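PDB 7FE6: AvmM from Streptomyces sp. NBRC 109436, which catalyses macrocyclization through dehydration and Michael-type addition in the biosynthesis of alchivemycin A. Local coordinates for residues A26-V31 with F43-T48; T149-G154 with S186-E191; F156-M161 with G180-A185. One frame throughout, in Å; residues are numbered along the deposited sequence.

Interaction 1: A26-V31 with F43-T48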
loop_
_atom_site.group_PDB
_atom_site.type_symbol
_atom_site.label_atom_id
_atom_site.label_comp_id
_atom_site.label_asym_id
_atom_site.label_seq_id
_atom_site.Cartn_x
_atom_site.Cartn_y
_atom_site.Cartn_z
ATOM N N ALA A 26 -7.645 6.232 -0.734
ATOM C CA ALA A 26 -6.620 6.683 0.205
ATOM C C ALA A 26 -5.511 5.636 0.359
ATOM O O ALA A 26 -5.756 4.429 0.294
ATOM C CB ALA A 26 -7.224 6.998 1.568
ATOM N N ASP A 27 -4.288 6.113 0.619
ATOM C CA ASP A 27 -3.140 5.237 0.811
ATOM C C ASP A 27 -2.374 5.605 2.079
ATOM O O ASP A 27 -2.285 6.781 2.454
ATOM C CB ASP A 27 -2.189 5.277 -0.381
ATOM C CG ASP A 27 -2.859 4.806 -1.645
ATOM O OD1 ASP A 27 -3.359 3.665 -1.660
ATOM O OD2 ASP A 27 -2.870 5.557 -2.640
ATOM N N PHE A 28 -1.830 4.578 2.741
ATOM C CA PHE A 28 -0.981 4.733 3.914
ATOM C C PHE A 28 0.481 4.494 3.548
ATOM O O PHE A 28 0.804 3.649 2.705
ATOM C CB PHE A 28 -1.390 3.752 5.023
ATOM C CG PHE A 28 -2.692 4.090 5.715
ATOM C CD1 PHE A 28 -2.746 5.094 6.680
ATOM C CD2 PHE A 28 -3.843 3.361 5.465
ATOM C CE1 PHE A 28 -3.923 5.383 7.344
ATOM C CE2 PHE A 28 -5.043 3.665 6.140
ATOM C CZ PHE A 28 -5.074 4.678 7.064
ATOM N N ILE A 29 1.372 5.232 4.208
ATOM C CA ILE A 29 2.813 5.006 4.118
ATOM C C ILE A 29 3.375 5.005 5.531
ATOM O O ILE A 29 3.136 5.950 6.289
ATOM C CB ILE A 29 3.536 6.080 3.277
ATOM C CG1 ILE A 29 3.135 6.005 1.801
ATOM C CG2 ILE A 29 5.056 5.906 3.387
ATOM C CD1 ILE A 29 3.648 4.753 1.082
ATOM N N GLY A 30 4.110 3.945 5.893
ATOM C CA GLY A 30 4.879 3.947 7.117
ATOM C C GLY A 30 4.114 3.613 8.376
ATOM O O GLY A 30 4.631 3.848 9.472
ATOM N N VAL A 31 2.901 3.081 8.262
ATOM C CA VAL A 31 2.158 2.573 9.415
ATOM C C VAL A 31 2.795 1.270 9.897
ATOM O O VAL A 31 2.842 0.292 9.136
ATOM C CB VAL A 31 0.682 2.337 9.065
ATOM C CG1 VAL A 31 -0.107 1.941 10.333
ATOM C CG2 VAL A 31 0.099 3.576 8.428
ATOM N N PHE A 43 3.423 8.621 10.463
ATOM C CA PHE A 43 3.126 8.015 9.172
ATOM C C PHE A 43 2.491 9.080 8.285
ATOM O O PHE A 43 2.282 10.224 8.695
ATOM C CB PHE A 43 2.221 6.778 9.296
ATOM C CG PHE A 43 0.868 7.063 9.895
ATOM C CD1 PHE A 43 0.676 7.014 11.273
ATOM C CD2 PHE A 43 -0.211 7.416 9.086
ATOM C CE1 PHE A 43 -0.562 7.287 11.827
ATOM C CE2 PHE A 43 -1.448 7.675 9.636
ATOM C CZ PHE A 43 -1.620 7.615 11.021
ATOM N N SER A 44 2.254 8.726 7.032
ATOM C CA SER A 44 1.576 9.626 6.133
ATOM C C SER A 44 0.392 8.893 5.525
ATOM O O SER A 44 0.349 7.663 5.467
ATOM C CB SER A 44 2.510 10.215 5.051
ATOM O OG SER A 44 2.782 9.320 3.992
ATOM N N VAL A 45 -0.607 9.672 5.146
ATOM C CA VAL A 45 -1.807 9.154 4.515
ATOM C C VAL A 45 -2.266 10.229 3.541
ATOM O O VAL A 45 -2.147 11.427 3.821
ATOM C CB VAL A 45 -2.879 8.778 5.579
ATOM C CG1 VAL A 45 -3.069 9.906 6.608
ATOM C CG2 VAL A 45 -4.227 8.384 4.944
ATOM N N PHE A 46 -2.764 9.815 2.386
ATOM C CA PHE A 46 -3.092 10.785 1.360
ATOM C C PHE A 46 -4.286 10.272 0.574
ATOM O O PHE A 46 -4.426 9.065 0.365
ATOM C CB PHE A 46 -1.893 11.072 0.432
ATOM C CG PHE A 46 -0.973 9.881 0.187
ATOM C CD1 PHE A 46 0.012 9.541 1.109
ATOM C CD2 PHE A 46 -1.067 9.143 -0.996
ATOM C CE1 PHE A 46 0.853 8.459 0.893
ATOM C CE2 PHE A 46 -0.224 8.056 -1.236
ATOM C CZ PHE A 46 0.749 7.712 -0.291
ATOM N N TYR A 47 -5.160 11.180 0.158
ATOM C CA TYR A 47 -6.299 10.781 -0.655
ATOM C C TYR A 47 -6.149 11.361 -2.055
ATOM O O TYR A 47 -5.683 12.493 -2.218
ATOM C CB TYR A 47 -7.630 11.179 0.003
ATOM C CG TYR A 47 -7.854 12.650 0.317
ATOM C CD1 TYR A 47 -7.406 13.205 1.528
ATOM C CD2 TYR A 47 -8.581 13.472 -0.558
ATOM C CE1 TYR A 47 -7.633 14.551 1.844
ATOM C CE2 TYR A 47 -8.816 14.814 -0.259
ATOM C CZ TYR A 47 -8.338 15.348 0.951
ATOM O OH TYR A 47 -8.567 16.664 1.252
ATOM N N THR A 48 -6.515 10.558 -3.064
ATOM C CA THR A 48 -6.234 10.845 -4.466
ATOM C C THR A 48 -7.510 10.718 -5.280
ATOM O O THR A 48 -8.279 9.769 -5.092
ATOM C CB THR A 48 -5.186 9.891 -5.050
ATOM O OG1 THR A 48 -3.960 9.989 -4.316
ATOM C CG2 THR A 48 -4.931 10.191 -6.545
#

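Interaction 2: T149-G154 with S186-E191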
loop_
_atom_site.group_PDB
_atom_site.type_symbol
_atom_site.label_atom_id
_atom_site.label_comp_id
_atom_site.label_asym_id
_atom_site.label_seq_id
_atom_site.Cartn_x
_atom_site.Cartn_y
_atom_site.Cartn_z
ATOM N N THR A 149 -3.696 -1.409 25.533
ATOM C CA THR A 149 -3.250 -2.364 24.529
ATOM C C THR A 149 -4.428 -2.834 23.686
ATOM O O THR A 149 -5.596 -2.653 24.053
ATOM C CB THR A 149 -2.593 -3.597 25.150
ATOM O OG1 THR A 149 -3.565 -4.315 25.924
ATOM C CG2 THR A 149 -1.403 -3.199 26.017
ATOM N N SER A 150 -4.101 -3.448 22.546
ATOM C CA SER A 150 -5.118 -4.053 21.702
ATOM C C SER A 150 -4.467 -5.100 20.807
ATOM O O SER A 150 -3.392 -4.863 20.254
ATOM C CB SER A 150 -5.830 -2.993 20.860
ATOM O OG SER A 150 -6.737 -3.614 19.977
ATOM N N GLU A 151 -5.127 -6.238 20.646
ATOM C CA GLU A 151 -4.581 -7.313 19.843
ATOM C C GLU A 151 -5.157 -7.379 18.429
ATOM O O GLU A 151 -4.701 -8.196 17.618
ATOM C CB GLU A 151 -4.746 -8.624 20.605
ATOM C CG GLU A 151 -3.741 -8.634 21.755
ATOM C CD GLU A 151 -2.323 -8.432 21.200
ATOM O OE1 GLU A 151 -1.910 -9.322 20.397
ATOM O OE2 GLU A 151 -1.677 -7.374 21.469
ATOM N N HIS A 152 -6.126 -6.531 18.105
ATOM C CA HIS A 152 -6.527 -6.357 16.715
ATOM C C HIS A 152 -7.226 -5.010 16.594
ATOM O O HIS A 152 -8.351 -4.837 17.079
ATOM C CB HIS A 152 -7.417 -7.494 16.217
ATOM C CG HIS A 152 -8.019 -7.219 14.873
ATOM N ND1 HIS A 152 -7.252 -6.968 13.751
ATOM C CD2 HIS A 152 -9.311 -7.091 14.481
ATOM C CE1 HIS A 152 -8.048 -6.732 12.722
ATOM N NE2 HIS A 152 -9.302 -6.800 13.138
ATOM N N ALA A 153 -6.567 -4.081 15.913
ATOM C CA ALA A 153 -7.005 -2.708 15.805
ATOM C C ALA A 153 -6.742 -2.261 14.380
ATOM O O ALA A 153 -6.015 -2.915 13.622
ATOM C CB ALA A 153 -6.269 -1.809 16.808
ATOM N N GLY A 154 -7.309 -1.124 14.019
ATOM C CA GLY A 154 -7.065 -0.584 12.697
ATOM C C GLY A 154 -7.075 0.921 12.733
ATOM O O GLY A 154 -7.775 1.544 13.546
ATOM N N SER A 186 -4.214 -2.445 9.488
ATOM C CA SER A 186 -4.371 -3.257 10.692
ATOM C C SER A 186 -3.073 -3.317 11.473
ATOM O O SER A 186 -1.993 -3.417 10.905
ATOM C CB SER A 186 -4.814 -4.675 10.352
ATOM O OG SER A 186 -6.104 -4.670 9.785
ATOM N N PHE A 187 -3.181 -3.292 12.785
ATOM C CA PHE A 187 -1.986 -3.280 13.608
ATOM C C PHE A 187 -2.337 -3.898 14.948
ATOM O O PHE A 187 -3.489 -4.248 15.203
ATOM C CB PHE A 187 -1.434 -1.849 13.752
ATOM C CG PHE A 187 -2.320 -0.928 14.552
ATOM C CD1 PHE A 187 -3.402 -0.302 13.960
ATOM C CD2 PHE A 187 -2.044 -0.666 15.898
ATOM C CE1 PHE A 187 -4.216 0.556 14.703
ATOM C CE2 PHE A 187 -2.841 0.170 16.642
ATOM C CZ PHE A 187 -3.932 0.792 16.048
ATOM N N ARG A 188 -1.317 -4.125 15.761
ATOM C CA ARG A 188 -1.489 -4.416 17.170
ATOM C C ARG A 188 -0.877 -3.280 17.975
ATOM O O ARG A 188 0.131 -2.687 17.570
ATOM C CB ARG A 188 -0.835 -5.739 17.551
ATOM C CG ARG A 188 -1.550 -6.967 17.028
ATOM C CD ARG A 188 -1.011 -8.199 17.715
ATOM N NE ARG A 188 0.445 -8.287 17.600
ATOM C CZ ARG A 188 1.302 -8.002 18.584
ATOM N NH1 ARG A 188 0.854 -7.612 19.776
ATOM N NH2 ARG A 188 2.610 -8.109 18.378
ATOM N N LEU A 189 -1.477 -2.991 19.123
ATOM C CA LEU A 189 -0.928 -2.024 20.073
ATOM C C LEU A 189 -0.416 -2.827 21.262
ATOM O O LEU A 189 -1.203 -3.268 22.105
ATOM C CB LEU A 189 -1.990 -1.015 20.488
ATOM C CG LEU A 189 -1.662 0.020 21.568
ATOM C CD1 LEU A 189 -0.472 0.889 21.164
ATOM C CD2 LEU A 189 -2.907 0.858 21.936
ATOM N N GLY A 190 0.902 -3.008 21.331
ATOM C CA GLY A 190 1.502 -3.857 22.349
ATOM C C GLY A 190 2.957 -4.219 22.118
ATOM O O GLY A 190 3.743 -3.393 21.629
ATOM N N GLU A 191 3.338 -5.440 22.502
ATOM C CA GLU A 191 4.723 -5.889 22.400
ATOM C C GLU A 191 4.983 -6.575 21.067
ATOM O O GLU A 191 4.116 -7.257 20.508
ATOM C CB GLU A 191 5.116 -6.846 23.531
ATOM C CG GLU A 191 5.316 -6.205 24.878
ATOM C CD GLU A 191 5.635 -7.237 25.951
ATOM O OE1 GLU A 191 6.073 -8.362 25.588
ATOM O OE2 GLU A 191 5.456 -6.925 27.153
#

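Interaction 3: F156-M161 with G180-A185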
loop_
_atom_site.group_PDB
_atom_site.type_symbol
_atom_site.label_atom_id
_atom_site.label_comp_id
_atom_site.label_asym_id
_atom_site.label_seq_id
_atom_site.Cartn_x
_atom_site.Cartn_y
_atom_site.Cartn_z
ATOM N N PHE A 156 -8.185 3.685 9.960
ATOM C CA PHE A 156 -8.942 3.729 8.722
ATOM C C PHE A 156 -8.948 5.138 8.157
ATOM O O PHE A 156 -9.098 6.115 8.899
ATOM C CB PHE A 156 -10.378 3.275 8.904
ATOM C CG PHE A 156 -10.527 1.829 9.282
ATOM C CD1 PHE A 156 -10.312 1.412 10.605
ATOM C CD2 PHE A 156 -10.903 0.886 8.317
ATOM C CE1 PHE A 156 -10.478 0.100 10.964
ATOM C CE2 PHE A 156 -11.057 -0.438 8.656
ATOM C CZ PHE A 156 -10.847 -0.839 9.993
ATOM N N ALA A 157 -8.734 5.233 6.848
ATOM C CA ALA A 157 -8.761 6.503 6.142
ATOM C C ALA A 157 -10.103 6.647 5.440
ATOM O O ALA A 157 -10.479 5.799 4.623
ATOM C CB ALA A 157 -7.606 6.588 5.149
ATOM N N LEU A 158 -10.819 7.720 5.753
ATOM C CA LEU A 158 -12.140 7.970 5.180
ATOM C C LEU A 158 -12.103 9.356 4.561
ATOM O O LEU A 158 -12.313 10.361 5.268
ATOM C CB LEU A 158 -13.241 7.880 6.235
ATOM C CG LEU A 158 -14.642 8.295 5.767
ATOM C CD1 LEU A 158 -15.253 7.280 4.775
ATOM C CD2 LEU A 158 -15.552 8.554 6.956
ATOM N N PRO A 159 -11.833 9.458 3.260
ATOM C CA PRO A 159 -11.860 10.770 2.601
ATOM C C PRO A 159 -13.269 11.354 2.611
ATOM O O PRO A 159 -14.241 10.676 2.277
ATOM C CB PRO A 159 -11.372 10.462 1.182
ATOM C CG PRO A 159 -10.690 9.122 1.296
ATOM C CD PRO A 159 -11.452 8.384 2.335
ATOM N N GLY A 160 -13.380 12.607 3.040
ATOM C CA GLY A 160 -14.643 13.342 3.020
ATOM C C GLY A 160 -14.643 14.441 1.971
ATOM O O GLY A 160 -13.658 15.174 1.815
ATOM N N MET A 161 -15.741 14.529 1.230
ATOM C CA MET A 161 -15.897 15.607 0.273
ATOM C C MET A 161 -17.292 16.208 0.370
ATOM O O MET A 161 -18.253 15.578 0.821
ATOM C CB MET A 161 -15.617 15.155 -1.166
ATOM C CG MET A 161 -16.215 13.804 -1.558
ATOM S SD MET A 161 -15.159 12.376 -1.197
ATOM C CE MET A 161 -13.637 13.174 -0.767
ATOM N N GLY A 180 -15.323 8.947 0.379
ATOM C CA GLY A 180 -14.525 8.129 -0.503
ATOM C C GLY A 180 -14.408 6.693 -0.025
ATOM O O GLY A 180 -15.105 6.238 0.884
ATOM N N ARG A 181 -13.499 5.971 -0.672
ATOM C CA ARG A 181 -13.274 4.555 -0.411
ATOM C C ARG A 181 -12.462 4.378 0.867
ATOM O O ARG A 181 -11.387 4.964 1.006
ATOM C CB ARG A 181 -12.544 3.925 -1.598
ATOM C CG ARG A 181 -12.519 2.410 -1.589
ATOM C CD ARG A 181 -11.679 1.859 -2.704
ATOM N NE ARG A 181 -10.254 1.929 -2.416
ATOM C CZ ARG A 181 -9.331 1.154 -2.995
ATOM N NH1 ARG A 181 -9.688 0.237 -3.896
ATOM N NH2 ARG A 181 -8.045 1.285 -2.669
ATOM N N LEU A 182 -12.985 3.606 1.810
ATOM C CA LEU A 182 -12.285 3.381 3.065
ATOM C C LEU A 182 -11.013 2.578 2.837
ATOM O O LEU A 182 -11.033 1.563 2.142
ATOM C CB LEU A 182 -13.189 2.638 4.040
ATOM C CG LEU A 182 -12.823 2.580 5.525
ATOM C CD1 LEU A 182 -12.749 3.965 6.148
ATOM C CD2 LEU A 182 -13.871 1.760 6.260
ATOM N N GLN A 183 -9.917 3.005 3.465
ATOM C CA GLN A 183 -8.657 2.276 3.447
ATOM C C GLN A 183 -8.240 1.906 4.869
ATOM O O GLN A 183 -8.358 2.710 5.804
ATOM C CB GLN A 183 -7.542 3.095 2.803
ATOM C CG GLN A 183 -6.342 2.255 2.373
ATOM C CD GLN A 183 -6.681 1.373 1.173
ATOM O OE1 GLN A 183 -7.631 1.644 0.449
ATOM N NE2 GLN A 183 -5.921 0.309 0.976
ATOM N N GLN A 184 -7.710 0.702 5.019
ATOM C CA GLN A 184 -7.459 0.101 6.319
ATOM C C GLN A 184 -5.963 -0.051 6.522
ATOM O O GLN A 184 -5.207 -0.248 5.570
ATOM C CB GLN A 184 -8.156 -1.269 6.415
ATOM C CG GLN A 184 -7.998 -2.052 7.717
ATOM C CD GLN A 184 -8.854 -3.326 7.742
ATOM O OE1 GLN A 184 -9.733 -3.510 6.911
ATOM N NE2 GLN A 184 -8.552 -4.225 8.656
ATOM N N ALA A 185 -5.543 0.055 7.772
ATOM C CA ALA A 185 -4.219 -0.381 8.189
ATOM C C ALA A 185 -4.421 -1.123 9.501
ATOM O O ALA A 185 -4.798 -0.504 10.505
ATOM C CB ALA A 185 -3.270 0.803 8.344
#

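Interaction 1: A26-V31 with F43-T48
The ring of F46 carries the carbonyl oxygen of D27 over one face, 3.8 Å from CD1 of F46 and displaced toward the rim. Its edge receives I29, whose CG1 sits in the ring plane, 3.5 Å from CE1 of F46. The carboxylate of D27 is turned 62° from this ring, and CB of D27 touches CE2 of F46 at 3.5 Å. This is an antiparallel pair of neighbouring strands in one sheet of a beta sandwich. F46 also packs on S186 of the second subunit, and its side chain is about 6 Å from bound alchivemycin A.

The opposite face of the sheet, with F28 and V45, looks into the sandwich. F28 and V45 lie side by side, CG2 of V45 making an off-centre CH-pi contact 4.3 Å from the F28 ring centroid, while CE2 of F43 approaches the edge of that ring. Two reciprocal pairs of backbone hydrogen bonds, D27 with F46 and I29 with S44, fix the register. OG of S44, hydrogen-bonded to S186 O of the second subunit, touches CB of I29 at 3.4 Å. Past the strand end, CG2 of V31 lies 3.9 Å from CG of F43.

Interaction 2: T149-G154 with S186-E191
E151 and R188 meet through a salt bridge: NH1 of R188 gives a hydrogen bond to the syn lone pair of OE2 of E151 at 3.1 Å, and that oxygen lies in the guanidinium plane. A weak second bond from NH1 reaches OE1. The R188 chain bends at chi3 (-54°), which places NE, and NE pairs with E42 of the third subunit. NH2 binds the backbone O of E191 at 2.7 Å, nearly straight at 167°. Two carboxylates, E151 and E42 of the third subunit, together with the E191 carbonyl, probably restrict the rotation of the guanidinium.

The backbones form an antiparallel pair broken by a beta bulge. S150 and L189 exchange two hydrogen bonds of 2.9 Å each (S150 N to L189 O, L189 N to S150 O), A153 and F187 exchange another two, and E151 and H152 are fitted in between. Outside the pair, OG of S150 and N of E151 are satisfied by D68, and ND1 of H152 by H139 of the third subunit. CB of A153 lies over one face of the F187 ring, 3.6 Å from CZ of F187. Strand 178-189 is flanked on its other side by strand 34-35, while strand 57-66 borders strand 153-162.

Interaction 3: F156-M161 with G180-A185
F156 carries the largest share of this contact, and its ring lies alongside the side chain of Q184. CE2 of F156 comes 3.6 Å from CG of Q184, and the Q184 amide is turned 34° from the ring plane. CG of Q184 is anti to the backbone N (chi1 180°), which sets it beside the ring, and chi2 of 174° carries CD on in an extended chain. Its amide end is then fixed by two bonds beyond the pair: NE2 with OG of S186, and OE1 with OG of S135 of the third subunit. An alanine in place of F156 would probably open a gap beside the aliphatic part of Q184 and leave CD2 of L182 without its neighbour, though the CB contact would remain.

L182 crosses the F156 side chain from the short loop just before strand residues 183-185. Its CD2 meets CD2 of F156 at 3.7 Å, while its CD1 touches both CB of F156 and CB of L158 and comes 3.3 Å from the backbone O of A157. Alongside, the backbones form an antiparallel hydrogen-bonded pair, A157 with Q183, in which A157 N reaches Q183 O at 2.8 Å.

G180, which contributes about as much as L182, closes the other end: its N donates to P159 O at 2.8 Å. The absence of a side chain matters, since a CB here would come within 3.1 Å of CB of P159. SD of M161 stands 3.8 Å from the same G180 N.

The backbone O of L182 is bonded by R50 of the third subunit, a residue of the alchivemycin A pocket, so this part of strand 178-189 faces the third subunit. Within the chain, strand 57-66 lies on the far side of strand 153-162 and touches F156, while strand 24-29 of the facing sheet packs on A157.

In the fold
From the N terminus, interaction 1 closes first. The 11 residues between its segments include strand 34-35, which crosses to the other sheet and lies parallel to strand 178-189. Much later the chain enters strand 153-162 and returns through strand 178-189; interaction 3 closes the shorter inner loop and interaction 2 the outer one, so that 3 nests inside 2 and both join the same two strands. Their centres are about 19 Å apart. Interactions 1 and 3 belong to opposite sheets of the sandwich and touch across its core, with CB of A26 3.6 Å from CB of A157. All three border neighbouring subunits, linking the sandwich to the three-chain assembly.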